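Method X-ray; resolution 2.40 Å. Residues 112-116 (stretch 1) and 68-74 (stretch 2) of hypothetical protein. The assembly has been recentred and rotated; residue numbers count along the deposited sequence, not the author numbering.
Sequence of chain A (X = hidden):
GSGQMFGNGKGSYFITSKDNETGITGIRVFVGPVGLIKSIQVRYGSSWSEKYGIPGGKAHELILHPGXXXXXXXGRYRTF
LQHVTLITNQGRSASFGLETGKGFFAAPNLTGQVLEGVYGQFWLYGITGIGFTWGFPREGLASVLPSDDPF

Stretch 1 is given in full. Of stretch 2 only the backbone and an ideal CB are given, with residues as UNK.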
ATOM      1  N   GLY A 112       0.767  13.350 -13.820  1.00 30.44           N
ATOM      2  CA  GLY A 112       0.942  14.436 -12.860  1.00 29.87           C
ATOM      3  C   GLY A 112       0.410  14.070 -11.488  1.00 29.44           C
ATOM      4  O   GLY A 112       0.895  14.572 -10.474  1.00 29.33           O
ATOM      5  N   GLN A 113      -0.594  13.194 -11.466  1.00 29.15           N
ATOM      6  CA  GLN A 113      -1.170  12.688 -10.222  1.00 28.73           C
ATOM      7  C   GLN A 113      -0.200  11.765  -9.495  1.00 28.40           C
ATOM      8  O   GLN A 113       0.662  11.124 -10.113  1.00 28.08           O
ATOM      9  CB  GLN A 113      -2.472  11.942 -10.490  1.00 28.90           C
ATOM     10  CG  GLN A 113      -3.623  12.816 -10.939  1.00 29.15           C
ATOM     11  CD  GLN A 113      -4.901  12.031 -11.140  1.00 29.49           C
ATOM     12  OE1 GLN A 113      -4.895  10.933 -11.703  1.00 30.52           O
ATOM     13  NE2 GLN A 113      -6.009  12.592 -10.683  1.00 29.49           N
ATOM     14  N   VAL A 114      -0.348  11.715  -8.175  1.00 28.06           N
ATOM     15  CA  VAL A 114       0.512  10.907  -7.317  1.00 27.73           C
ATOM     16  C   VAL A 114      -0.347  10.120  -6.329  1.00 27.73           C
ATOM     17  O   VAL A 114      -1.537  10.403  -6.175  1.00 27.83           O
ATOM     18  CB  VAL A 114       1.562  11.775  -6.558  1.00 27.68           C
ATOM     19  CG1 VAL A 114       2.338  12.666  -7.527  1.00 27.20           C
ATOM     20  CG2 VAL A 114       0.908  12.616  -5.454  1.00 27.27           C
ATOM     21  N   LEU A 115       0.256   9.136  -5.668  1.00 27.64           N
ATOM     22  CA  LEU A 115      -0.446   8.326  -4.680  1.00 27.46           C
ATOM     23  C   LEU A 115      -0.783   9.160  -3.448  1.00 27.67           C
ATOM     24  O   LEU A 115       0.095   9.793  -2.860  1.00 27.75           O
ATOM     25  CB  LEU A 115       0.403   7.111  -4.284  1.00 27.42           C
ATOM     26  CG  LEU A 115      -0.236   6.001  -3.439  1.00 26.98           C
ATOM     27  CD1 LEU A 115      -1.171   5.145  -4.279  1.00 26.47           C
ATOM     28  CD2 LEU A 115       0.839   5.137  -2.797  1.00 27.05           C
ATOM     29  N   GLU A 116      -2.057   9.167  -3.072  1.00 27.70           N
ATOM     30  CA  GLU A 116      -2.488   9.871  -1.866  1.00 28.00           C
ATOM     31  C   GLU A 116      -3.400   9.025  -0.977  1.00 27.60           C
ATOM     32  O   GLU A 116      -3.887   9.500   0.050  1.00 27.92           O
ATOM     33  CB  GLU A 116      -3.102  11.250  -2.189  1.00 27.95           C
ATOM     34  CG  GLU A 116      -4.189  11.264  -3.259  1.00 28.28           C
ATOM     35  CD  GLU A 116      -4.638  12.681  -3.638  1.00 28.86           C
ATOM     36  OE1 GLU A 116      -5.821  12.845  -4.019  1.00 29.36           O
ATOM     37  OE2 GLU A 116      -3.816  13.627  -3.572  1.00 29.94           O
ATOM     38  N   UNK A  68       9.039  14.398  -2.985  1.00 32.59           N
ATOM     39  CA  UNK A  68       9.059  13.089  -3.639  1.00 31.88           C
ATOM     40  C   UNK A  68       7.730  12.363  -3.429  1.00 31.65           C
ATOM     41  O   UNK A  68       7.185  12.350  -2.321  1.00 31.52           O
ATOM     42  CB  UNK A  68      10.216  12.241  -3.106  1.00 31.88           C
ATOM     43  N   UNK A  69       7.225  11.757  -4.500  1.00 31.26           N
ATOM     44  CA  UNK A  69       5.910  11.115  -4.501  1.00 31.06           C
ATOM     45  C   UNK A  69       5.951   9.738  -5.157  1.00 30.73           C
ATOM     46  O   UNK A  69       6.821   9.472  -5.978  1.00 30.67           O
ATOM     47  CB  UNK A  69       4.892  12.002  -5.221  1.00 31.06           C
ATOM     48  N   UNK A  70       5.001   8.875  -4.793  1.00 30.55           N
ATOM     49  CA  UNK A  70       4.781   7.607  -5.496  1.00 30.38           C
ATOM     50  C   UNK A  70       3.958   7.901  -6.749  1.00 30.19           C
ATOM     51  O   UNK A  70       2.886   8.506  -6.659  1.00 30.04           O
ATOM     52  CB  UNK A  70       4.078   6.585  -4.601  1.00 30.38           C
ATOM     53  N   UNK A  71       4.451   7.484  -7.912  1.00 30.05           N
ATOM     54  CA  UNK A  71       3.722   7.719  -9.168  1.00 29.99           C
ATOM     55  C   UNK A  71       3.258   6.446  -9.891  1.00 30.08           C
ATOM     56  O   UNK A  71       2.381   6.512 -10.755  1.00 30.08           O
ATOM     57  CB  UNK A  71       4.610   8.527 -10.117  1.00 29.99           C
ATOM     58  N   UNK A  72       3.850   5.300  -9.553  1.00 30.18           N
ATOM     59  CA  UNK A  72       3.378   4.007 -10.076  1.00 30.33           C
ATOM     60  C   UNK A  72       3.715   2.834  -9.156  1.00 30.33           C
ATOM     61  O   UNK A  72       4.628   2.917  -8.338  1.00 30.41           O
ATOM     62  CB  UNK A  72       3.983   3.754 -11.458  1.00 30.33           C
ATOM     63  N   UNK A  73       2.963   1.745  -9.292  1.00 30.54           N
ATOM     64  CA  UNK A  73       3.135   0.576  -8.431  1.00 30.58           C
ATOM     65  C   UNK A  73       3.049  -0.735  -9.214  1.00 30.75           C
ATOM     66  O   UNK A  73       2.008  -1.072  -9.779  1.00 30.88           O
ATOM     67  CB  UNK A  73       2.081   0.586  -7.322  1.00 30.58           C
ATOM     68  N   UNK A  74       4.161  -1.459  -9.245  1.00 30.88           N
ATOM     69  CA  UNK A  74       4.193  -2.810  -9.797  1.00 30.98           C
ATOM     70  C   UNK A  74       4.095  -3.813  -8.650  1.00 30.55           C
ATOM     71  O   UNK A  74       4.697  -3.618  -7.594  1.00 30.54           O
ATOM     72  CB  UNK A  74       5.463  -3.040 -10.618  1.00 30.98           C
TER

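The two backbones meet over a short span. CA of V114 lies 4.9 Å from CA of position 71, and CA of L115 lies 5.3 Å from CA of position 70. The strands, 114-116 and 70-74, run nearly at right angles (92°), so the contact is local and each position must be judged separately.

Position 68 is out of reach: its ideal CB has no atom of stretch 1 within 5.5 Å. With phi/psi of -99/136 the backbone is extended, and stretch 1 sets no preference. The residue is E68, whose two carboxylate oxygens are hydrogen-bonded elsewhere in the structure.

Position 69 points its CA-to-CB bond toward stretch 1, and the ideal CB is already 3.5 Å from CG1 of V114. The neighbouring surface is a valine methyl, offering no charge and no polar side-chain group. An aliphatic chain or a flat ring could lie against it, and a polar ring would be tolerated if its heteroatoms found partners away from the methyl. The deposited residue is H69, with chi1 at -57° (m). Its CB makes the 3.5 Å contact with V114 CG1, and that methyl sits oblique to the imidazole.

Position 70 contributes most through its backbone. Its O accepts a hydrogen bond from L115 N (2.9 Å, N-H...O angle 165°), a nearly straight geometry, and also lies 3.4 Å from CA of V114. Its N donates to water 1 at 2.8 Å, and the same water donates to L115 O at 2.8 Å; the water thus extends the pairing where the two backbone groups do not bond directly. The CA-to-CB bond points sideways, with the ideal CB 3.7 Å from L115 CB. An apolar residue suits this flank, valine, isoleucine and leucine among the candidates. It is I70, whose CB packs 3.7 Å from L115 CB, while the end of its side chain leads away.

Position 71 also points sideways. Its ideal CB is 4.7 Å from Q113 O and 5.4 Å from V114 CG1, leaving room for another carbon beside a carbonyl and a methyl. A beta-branched aliphatic would use that room; a threonine-like hydroxyl could also be considered near the carbonyl. The residue is I71. Its CG2 approaches V114 CG1 and Q113 O, each at 3.9 Å, whereas the end of the chain leads away with chi2 off-well at 94°.

Position 72 directs CA-to-CB away, and stretch 1 places no constraint on it. The residue is S72, whose CB stays 8.2 Å from Q113 O.

Position 73 points toward stretch 1, but nothing lies within 5.5 Å of its ideal CB. Only a side chain with reach can bridge the gap, and the leucyl methyl CD1 of L115 favours an apolar one: isoleucine, leucine or methionine. I73, with chi1 m and chi2 t, extends its CD1 to 4.0 Å from L115 CD1.

Position 74 is out of reach, and stretch 1 sets no preference. It is Y74, whose OH is hydrogen-bonded elsewhere in the structure.

Stretch 2, residues 68-74: EHIISIY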
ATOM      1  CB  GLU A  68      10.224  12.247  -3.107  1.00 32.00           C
ATOM      2  CG  GLU A  68      10.384  10.883  -3.764  1.00 31.32           C
ATOM      3  CD  GLU A  68      11.492  10.054  -3.144  1.00 31.20           C
ATOM      4  OE1 GLU A  68      11.696  10.130  -1.914  1.00 30.18           O
ATOM      5  OE2 GLU A  68      12.162   9.313  -3.888  1.00 30.30           O
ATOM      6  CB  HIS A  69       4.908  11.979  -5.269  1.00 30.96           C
ATOM      7  CG  HIS A  69       4.772  13.376  -4.751  1.00 31.45           C
ATOM      8  ND1 HIS A  69       4.175  13.669  -3.544  1.00 31.77           N
ATOM      9  CD2 HIS A  69       5.134  14.565  -5.290  1.00 31.72           C
ATOM     10  CE1 HIS A  69       4.187  14.977  -3.356  1.00 31.69           C
ATOM     11  NE2 HIS A  69       4.760  15.544  -4.403  1.00 31.27           N
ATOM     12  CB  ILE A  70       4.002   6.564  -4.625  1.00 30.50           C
ATOM     13  CG1 ILE A  70       4.574   6.441  -3.197  1.00 30.76           C
ATOM     14  CG2 ILE A  70       3.895   5.207  -5.345  1.00 30.27           C
ATOM     15  CD1 ILE A  70       5.925   5.764  -3.087  1.00 31.94           C
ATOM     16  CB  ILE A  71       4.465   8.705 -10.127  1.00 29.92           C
ATOM     17  CG1 ILE A  71       5.914   8.275 -10.372  1.00 29.93           C
ATOM     18  CG2 ILE A  71       4.412  10.126  -9.580  1.00 29.73           C
ATOM     19  CD1 ILE A  71       6.101   7.431 -11.612  1.00 29.56           C
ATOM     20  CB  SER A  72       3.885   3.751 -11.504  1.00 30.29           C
ATOM     21  OG  SER A  72       5.281   3.517 -11.536  1.00 30.77           O
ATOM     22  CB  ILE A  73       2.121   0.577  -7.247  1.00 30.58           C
ATOM     23  CG1 ILE A  73       2.337   1.815  -6.371  1.00 30.37           C
ATOM     24  CG2 ILE A  73       2.256  -0.705  -6.407  1.00 30.15           C
ATOM     25  CD1 ILE A  73       1.186   2.174  -5.483  1.00 30.43           C
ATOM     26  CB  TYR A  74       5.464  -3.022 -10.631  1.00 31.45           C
ATOM     27  CG  TYR A  74       5.893  -4.469 -10.815  1.00 32.54           C
ATOM     28  CD1 TYR A  74       7.027  -4.958 -10.174  1.00 33.34           C
ATOM     29  CD2 TYR A  74       5.174  -5.345 -11.636  1.00 33.03           C
ATOM     30  CE1 TYR A  74       7.436  -6.278 -10.329  1.00 33.37           C
ATOM     31  CE2 TYR A  74       5.580  -6.670 -11.801  1.00 32.81           C
ATOM     32  CZ  TYR A  74       6.715  -7.124 -11.142  1.00 32.76           C
ATOM     33  OH  TYR A  74       7.141  -8.423 -11.284  1.00 33.10           O
TER
HETATM   34  O   HOH W   1       2.874   9.861  -3.300  1.00 20.89           O
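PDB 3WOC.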